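Local coordinates for sensory box/GGDEF domain protein (PDB 3LYX) that probably senses a signal through its PAS domain, the part in this structure, to control a GGDEF domain of the diguanylate cyclase type in the same protein, at residues I30-N33 / L39-Y42. Numbering follows the deposited sequence.
Sequences IDWN and LYGY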
loop_
_atom_site.group_PDB
_atom_site.type_symbol
_atom_site.label_atom_id
_atom_site.label_comp_id
_atom_site.label_asym_id
_atom_site.label_seq_id
_atom_site.Cartn_x
_atom_site.Cartn_y
_atom_site.Cartn_z
ATOM N N ILE B 30 0.457 -12.919 10.596
ATOM C CA ILE B 30 0.789 -12.149 11.775
ATOM C C ILE B 30 0.287 -10.710 11.668
ATOM O O ILE B 30 0.133 -10.031 12.678
ATOM C CB ILE B 30 2.310 -12.184 12.052
ATOM C CG1 ILE B 30 3.089 -11.823 10.784
ATOM C CG2 ILE B 30 2.709 -13.563 12.570
ATOM C CD1 ILE B 30 4.593 -11.759 10.998
ATOM N N ASP B 31 0.034 -10.250 10.444
ATOM C CA ASP B 31 -0.512 -8.906 10.218
ATOM C C ASP B 31 -1.374 -8.963 8.960
ATOM O O ASP B 31 -1.111 -9.741 8.040
ATOM C CB ASP B 31 0.581 -7.835 10.111
ATOM C CG ASP B 31 0.175 -6.512 10.801
ATOM O OD1 ASP B 31 1.058 -5.684 11.090
ATOM O OD2 ASP B 31 -1.029 -6.299 11.060
ATOM N N TRP B 32 -2.410 -8.134 8.939
ATOM C CA TRP B 32 -3.405 -8.132 7.873
ATOM C C TRP B 32 -3.986 -6.718 7.833
ATOM O O TRP B 32 -4.396 -6.204 8.871
ATOM C CB TRP B 32 -4.457 -9.177 8.297
ATOM C CG TRP B 32 -5.661 -9.411 7.443
ATOM C CD1 TRP B 32 -6.872 -8.789 7.545
ATOM C CD2 TRP B 32 -5.808 -10.412 6.433
ATOM N NE1 TRP B 32 -7.767 -9.346 6.667
ATOM C CE2 TRP B 32 -7.140 -10.344 5.969
ATOM C CE3 TRP B 32 -4.941 -11.362 5.874
ATOM C CZ2 TRP B 32 -7.629 -11.189 4.973
ATOM C CZ3 TRP B 32 -5.426 -12.203 4.882
ATOM C CH2 TRP B 32 -6.759 -12.111 4.443
ATOM N N ASN B 33 -4.012 -6.082 6.661
ATOM C CA ASN B 33 -4.554 -4.721 6.563
ATOM C C ASN B 33 -5.966 -4.739 5.986
ATOM O O ASN B 33 -6.466 -5.792 5.584
ATOM C CB ASN B 33 -3.643 -3.832 5.700
ATOM C CG ASN B 33 -3.646 -4.234 4.230
ATOM O OD1 ASN B 33 -3.987 -5.364 3.885
ATOM N ND2 ASN B 33 -3.249 -3.310 3.360
ATOM N N LEU B 39 -10.185 -7.754 -0.136
ATOM C CA LEU B 39 -9.881 -8.747 -1.161
ATOM C C LEU B 39 -10.267 -10.181 -0.833
ATOM O O LEU B 39 -10.911 -10.854 -1.640
ATOM C CB LEU B 39 -8.393 -8.712 -1.501
ATOM C CG LEU B 39 -7.887 -9.730 -2.525
ATOM C CD1 LEU B 39 -8.485 -9.445 -3.907
ATOM C CD2 LEU B 39 -6.381 -9.644 -2.577
ATOM N N TYR B 40 -9.868 -10.644 0.349
ATOM C CA TYR B 40 -10.114 -12.019 0.760
ATOM C C TYR B 40 -11.426 -12.272 1.492
ATOM O O TYR B 40 -11.931 -13.404 1.490
ATOM C CB TYR B 40 -8.945 -12.504 1.623
ATOM C CG TYR B 40 -7.621 -12.551 0.887
ATOM C CD1 TYR B 40 -7.393 -13.489 -0.117
ATOM C CD2 TYR B 40 -6.597 -11.640 1.184
ATOM C CE1 TYR B 40 -6.168 -13.518 -0.819
ATOM C CE2 TYR B 40 -5.382 -11.661 0.500
ATOM C CZ TYR B 40 -5.176 -12.602 -0.501
ATOM O OH TYR B 40 -3.980 -12.628 -1.184
ATOM N N GLY B 41 -11.969 -11.235 2.127
ATOM C CA GLY B 41 -13.228 -11.383 2.835
ATOM C C GLY B 41 -13.132 -11.483 4.345
ATOM O O GLY B 41 -14.116 -11.241 5.036
ATOM N N TYR B 42 -11.956 -11.831 4.862
ATOM C CA TYR B 42 -11.743 -11.979 6.305
ATOM C C TYR B 42 -11.267 -10.685 6.960
ATOM O O TYR B 42 -10.523 -9.920 6.347
ATOM C CB TYR B 42 -10.679 -13.040 6.577
ATOM C CG TYR B 42 -10.933 -14.391 5.954
ATOM C CD1 TYR B 42 -11.688 -15.361 6.624
ATOM C CD2 TYR B 42 -10.375 -14.722 4.717
ATOM C CE1 TYR B 42 -11.870 -16.630 6.082
ATOM C CE2 TYR B 42 -10.553 -15.982 4.166
ATOM C CZ TYR B 42 -11.298 -16.933 4.857
ATOM O OH TYR B 42 -11.445 -18.191 4.334
#
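Trp32, the last residue of strand 29-32, reaches across to Tyr40, the last residue of helix 34-40, and to Tyr42 just beyond it, and the backbones stay well apart, with the CA atoms of Trp32 and Tyr42 9.3 Å from each other. The indole bridges this gap. Its CG lies anti to the backbone N (chi1 178°), which carries the ring out from the strand toward the helix end. There Trp32 NE1 donates a hydrogen bond to Tyr42 O at 2.8 Å. The bond is bent, with an N-H...O angle of 139°, and the donor sits above the carbonyl plane. It gives the buried indole N-H a partner and helps to hold the rotation of the ring. The six-membered part of the indole meets Tyr40. The two rings lie obliquely, their planes at 38°, and Trp32 CH2 comes within 3.3 Å of Tyr40 CD2. Tyr40 CB also touches this end of the indole, 3.6 Å from Trp32 CH2. Tyr42 adds its CB, 3.9 Å from Trp32 CZ2. The rest of its side chain leads away from the indole; the Tyr42 side chain also packs on Met54 and Lys87. Gly41, the first residue past the helix, has positive phi and turns the chain between the two tyrosines. Val21, Lys44 and Ala47 also pack on Trp32. At the other end of the connection, Asn33 N-caps helix 34-40 through a bond from Ser36 N to its OD1. The contact thus ties an edge strand of the antiparallel sheet to the short helix that directly follows it, within the strand order 2-1-5-4-3 of the PAS fold.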